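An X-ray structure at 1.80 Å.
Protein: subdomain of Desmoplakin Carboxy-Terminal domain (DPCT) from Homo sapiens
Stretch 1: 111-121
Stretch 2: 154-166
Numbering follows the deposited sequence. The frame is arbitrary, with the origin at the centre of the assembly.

Stretch 1 (111-121) PYEAGQRFLEF
Stretch 2 (154-166) QRLQDTSSYAKIL

Contact between a helix (112-121, continuing later in the chain) and the segment 154-166, which ends one helix at 157, makes a short 3-10 turn at 159-160 and runs on as loop to I165, with L166 in strand conformation. P111 (phi/psi -56/143) is the N-cap; P111 O accepts from G115 N at 3.0 Å, and the i to i+4 ladder continues to F121 N to R117 O (2.8 Å), with phi/psi near -60/-45 throughout. In the register, E120 CA lies 6.3 Å from L156 CA, and R117 CA lies 8.0 Å from I165 CA, so the second stretch meets the last turn of stretch 1 twice, before and after its bend. No direct hydrogen bond crosses; 455 Å² is buried, mostly by packing.

Y112 (chi1 t, chi2 75°) starts sideways, but its end reaches R155, Y112 OH to R155 NH1 3.8 Å, too long for a hydrogen bond. R155, with chi1 between wells at -105° and then t, m, points its CA-to-CB bond toward the helix. One turn on, Q116 (chi1 -94°, chi2 m) brings NE2 to 4.5 Å from R155 NH1. R117 (m, t, m) lays its aliphatic portion against I165, R117 CD to I165 CD1 3.5 Å, while its NE and NH2 are hydrogen-bonded elsewhere in the structure. L119 (m, t) meets L156 (m, t) through L119 CB to L156 CD2 at 4.0 Å.

E120 (m, t, chi3 -16°) is buried and is the most covered residue of the contact. E120 CG lies 3.9 Å from L156 CD2 and sits over one face of the Y162 ring, 3.7 Å from the centroid and 15° off the normal, a CH-pi contact; E120 CB to Y162 CE1 is 3.4 Å. The carboxylate extends past the ring to a water that donates to E120 OE2 (2.5 Å) and accepts from A163 N (2.9 Å). Y162 (chi1 m, phi/psi -64/144) is tethered by a very short hydrogen bond from Y162 OH to L156 O (2.5 Å), which ties the loop back to the end of the preceding helix. D158 (phi/psi -77/62) breaks that helix, and S161 N to D158 O (2.8 Å) and Y162 N to T159 O (3.2 Å) close the turn that returns the ring to E120.

F121 (m, chi2 154°) starts away from the second stretch, yet its ring end returns: F121 CZ lies 3.7 Å from I165 CD1, approached obliquely. I165 (p, t; phi/psi -84/-2) points toward the helix, and its CD1 thus touches both R117 and F121.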

# COMPACT_ATOMS: atom_id res chain seq x y z
N PRO B 111 24.78 0.21 2.64
CA PRO B 111 25.68 0.75 1.63
C PRO B 111 24.87 1.56 0.62
O PRO B 111 23.73 1.20 0.30
CB PRO B 111 26.29 -0.50 1.01
CG PRO B 111 26.33 -1.45 2.17
CD PRO B 111 24.98 -1.24 2.81
N TYR B 112 25.43 2.66 0.13
CA TYR B 112 24.75 3.52 -0.82
C TYR B 112 24.12 2.76 -1.99
O TYR B 112 22.98 3.02 -2.37
CB TYR B 112 25.71 4.55 -1.39
CG TYR B 112 25.07 5.48 -2.40
CD1 TYR B 112 24.21 6.49 -1.99
CD2 TYR B 112 25.28 5.30 -3.77
CE1 TYR B 112 23.58 7.32 -2.92
CE2 TYR B 112 24.65 6.12 -4.70
CZ TYR B 112 23.80 7.13 -4.27
OH TYR B 112 23.18 7.94 -5.18
N GLU B 113 24.89 1.84 -2.57
CA GLU B 113 24.41 1.06 -3.71
C GLU B 113 23.14 0.29 -3.42
O GLU B 113 22.17 0.36 -4.18
CB GLU B 113 25.49 0.10 -4.18
CG GLU B 113 26.20 0.55 -5.44
CD GLU B 113 27.22 -0.47 -5.90
OE1 GLU B 113 26.87 -1.68 -5.95
OE2 GLU B 113 28.37 -0.07 -6.19
N ALA B 114 23.15 -0.47 -2.32
CA ALA B 114 21.99 -1.26 -1.92
C ALA B 114 20.81 -0.33 -1.64
O ALA B 114 19.70 -0.55 -2.13
CB ALA B 114 22.31 -2.05 -0.66
N GLY B 115 21.06 0.72 -0.86
CA GLY B 115 20.02 1.67 -0.53
C GLY B 115 19.41 2.27 -1.77
O GLY B 115 18.18 2.36 -1.88
N GLN B 116 20.26 2.66 -2.72
CA GLN B 116 19.79 3.25 -3.96
C GLN B 116 18.94 2.29 -4.78
O GLN B 116 17.95 2.68 -5.37
CB GLN B 116 20.96 3.73 -4.81
CG GLN B 116 21.29 5.18 -4.58
CD GLN B 116 20.10 6.08 -4.82
OE1 GLN B 116 19.60 6.19 -5.95
NE2 GLN B 116 19.63 6.72 -3.77
N ARG B 117 19.36 1.03 -4.81
CA ARG B 117 18.61 0.02 -5.55
C ARG B 117 17.21 -0.04 -4.95
O ARG B 117 16.21 -0.01 -5.66
CB ARG B 117 19.23 -1.37 -5.38
CG ARG B 117 20.48 -1.64 -6.15
CD ARG B 117 20.60 -3.14 -6.41
NE ARG B 117 20.68 -3.93 -5.18
CZ ARG B 117 21.77 -4.02 -4.42
NH1 ARG B 117 22.88 -3.37 -4.76
NH2 ARG B 117 21.76 -4.76 -3.33
N PHE B 118 17.17 -0.14 -3.63
CA PHE B 118 15.91 -0.28 -2.92
C PHE B 118 14.99 0.91 -3.15
O PHE B 118 13.80 0.75 -3.44
CB PHE B 118 16.19 -0.48 -1.43
CG PHE B 118 17.09 -1.66 -1.14
CD1 PHE B 118 17.74 -1.75 0.09
CD2 PHE B 118 17.27 -2.68 -2.07
CE1 PHE B 118 18.56 -2.84 0.38
CE2 PHE B 118 18.08 -3.78 -1.79
CZ PHE B 118 18.73 -3.85 -0.54
N LEU B 119 15.53 2.12 -3.02
CA LEU B 119 14.73 3.31 -3.25
C LEU B 119 14.16 3.31 -4.66
O LEU B 119 12.99 3.65 -4.88
CB LEU B 119 15.58 4.56 -3.04
CG LEU B 119 16.10 4.73 -1.62
CD1 LEU B 119 17.06 5.92 -1.56
CD2 LEU B 119 14.93 4.94 -0.69
N GLU B 120 14.97 2.92 -5.62
CA GLU B 120 14.52 2.88 -7.00
C GLU B 120 13.45 1.83 -7.22
O GLU B 120 12.46 2.08 -7.90
CB GLU B 120 15.70 2.64 -7.92
CG GLU B 120 16.71 3.78 -7.83
CD GLU B 120 17.98 3.47 -8.55
OE1 GLU B 120 18.22 2.28 -8.86
OE2 GLU B 120 18.76 4.42 -8.79
N PHE B 121 13.67 0.66 -6.65
CA PHE B 121 12.71 -0.42 -6.77
C PHE B 121 11.36 0.08 -6.26
O PHE B 121 10.34 -0.12 -6.90
CB PHE B 121 13.13 -1.61 -5.92
CG PHE B 121 14.35 -2.33 -6.42
CD1 PHE B 121 15.16 -3.03 -5.53
CD2 PHE B 121 14.67 -2.34 -7.78
CE1 PHE B 121 16.27 -3.74 -5.99
CE2 PHE B 121 15.77 -3.04 -8.25
CZ PHE B 121 16.58 -3.75 -7.35
N GLN B 154 15.09 14.23 -7.25
CA GLN B 154 15.35 14.47 -8.66
C GLN B 154 15.99 13.22 -9.27
O GLN B 154 15.62 12.79 -10.36
CB GLN B 154 16.28 15.66 -8.83
CG GLN B 154 16.29 16.26 -10.21
CD GLN B 154 14.92 16.78 -10.61
OE1 GLN B 154 14.15 17.25 -9.76
NE2 GLN B 154 14.61 16.70 -11.89
N ARG B 155 16.95 12.64 -8.56
CA ARG B 155 17.64 11.43 -9.02
C ARG B 155 16.66 10.28 -9.26
O ARG B 155 16.72 9.59 -10.27
CB ARG B 155 18.69 10.99 -8.01
CG ARG B 155 20.12 11.29 -8.40
CD ARG B 155 21.05 11.09 -7.22
NE ARG B 155 20.98 12.22 -6.30
CZ ARG B 155 20.94 12.11 -4.97
NH1 ARG B 155 20.98 10.92 -4.38
NH2 ARG B 155 20.85 13.21 -4.24
N LEU B 156 15.76 10.08 -8.30
CA LEU B 156 14.76 9.02 -8.42
C LEU B 156 13.85 9.26 -9.62
O LEU B 156 13.50 8.34 -10.35
CB LEU B 156 13.90 8.96 -7.15
CG LEU B 156 14.59 8.34 -5.94
CD1 LEU B 156 13.68 8.48 -4.73
CD2 LEU B 156 14.91 6.87 -6.23
N GLN B 157 13.48 10.52 -9.81
CA GLN B 157 12.60 10.88 -10.92
C GLN B 157 13.22 10.59 -12.28
O GLN B 157 12.52 10.17 -13.21
CB GLN B 157 12.26 12.37 -10.82
CG GLN B 157 11.54 12.92 -12.04
CD GLN B 157 11.71 14.42 -12.14
OE1 GLN B 157 11.33 15.16 -11.24
NE2 GLN B 157 12.30 14.87 -13.25
N ASP B 158 14.52 10.80 -12.41
CA ASP B 158 15.21 10.56 -13.67
C ASP B 158 15.43 9.06 -13.85
O ASP B 158 16.57 8.58 -13.93
CB ASP B 158 16.56 11.28 -13.69
CG ASP B 158 17.27 11.14 -15.02
OD1 ASP B 158 18.45 11.51 -15.11
OD2 ASP B 158 16.63 10.67 -15.99
N THR B 159 14.32 8.32 -13.92
CA THR B 159 14.36 6.87 -14.07
C THR B 159 15.24 6.44 -15.23
O THR B 159 15.84 5.37 -15.20
CB THR B 159 12.95 6.30 -14.26
OG1 THR B 159 12.35 6.86 -15.43
CG2 THR B 159 12.08 6.63 -13.05
N SER B 160 15.31 7.28 -16.26
CA SER B 160 16.10 6.97 -17.44
C SER B 160 17.57 6.81 -17.10
O SER B 160 18.29 6.07 -17.77
CB SER B 160 15.94 8.08 -18.49
OG SER B 160 14.59 8.23 -18.87
N SER B 161 18.02 7.49 -16.05
CA SER B 161 19.43 7.42 -15.66
C SER B 161 19.77 6.44 -14.54
O SER B 161 20.86 6.50 -13.97
CB SER B 161 19.92 8.82 -15.28
OG SER B 161 19.21 9.31 -14.15
N TYR B 162 18.85 5.54 -14.21
CA TYR B 162 19.13 4.56 -13.16
C TYR B 162 20.27 3.65 -13.59
O TYR B 162 20.39 3.29 -14.76
CB TYR B 162 17.91 3.68 -12.90
CG TYR B 162 16.82 4.30 -12.06
CD1 TYR B 162 15.74 3.53 -11.65
CD2 TYR B 162 16.86 5.64 -11.69
CE1 TYR B 162 14.71 4.07 -10.89
CE2 TYR B 162 15.84 6.20 -10.93
CZ TYR B 162 14.77 5.41 -10.53
OH TYR B 162 13.73 5.95 -9.81
N ALA B 163 21.10 3.27 -12.63
CA ALA B 163 22.23 2.39 -12.91
C ALA B 163 21.72 1.08 -13.50
O ALA B 163 20.68 0.57 -13.09
CB ALA B 163 23.00 2.13 -11.63
N LYS B 164 22.44 0.53 -14.47
CA LYS B 164 22.06 -0.73 -15.10
C LYS B 164 22.52 -1.85 -14.18
O LYS B 164 23.52 -2.51 -14.43
CB LYS B 164 22.73 -0.86 -16.47
CG LYS B 164 22.49 0.33 -17.40
CD LYS B 164 21.01 0.55 -17.67
CE LYS B 164 20.77 1.65 -18.70
NZ LYS B 164 19.31 1.90 -18.95
N ILE B 165 21.76 -2.06 -13.10
CA ILE B 165 22.11 -3.05 -12.10
C ILE B 165 21.67 -4.47 -12.41
O ILE B 165 21.95 -5.38 -11.64
CB ILE B 165 21.52 -2.65 -10.73
CG1 ILE B 165 19.99 -2.66 -10.82
CG2 ILE B 165 22.02 -1.27 -10.33
CD1 ILE B 165 19.30 -2.34 -9.51
N LEU B 166 20.98 -4.66 -13.52
CA LEU B 166 20.51 -5.98 -13.87
C LEU B 166 21.06 -6.49 -15.19
O LEU B 166 21.37 -5.70 -16.08
CB LEU B 166 18.98 -5.99 -13.98
CG LEU B 166 18.16 -5.30 -12.88
CD1 LEU B 166 16.68 -5.49 -13.18
CD2 LEU B 166 18.51 -5.88 -11.53
O HOH W 1 21.01 4.41 -9.96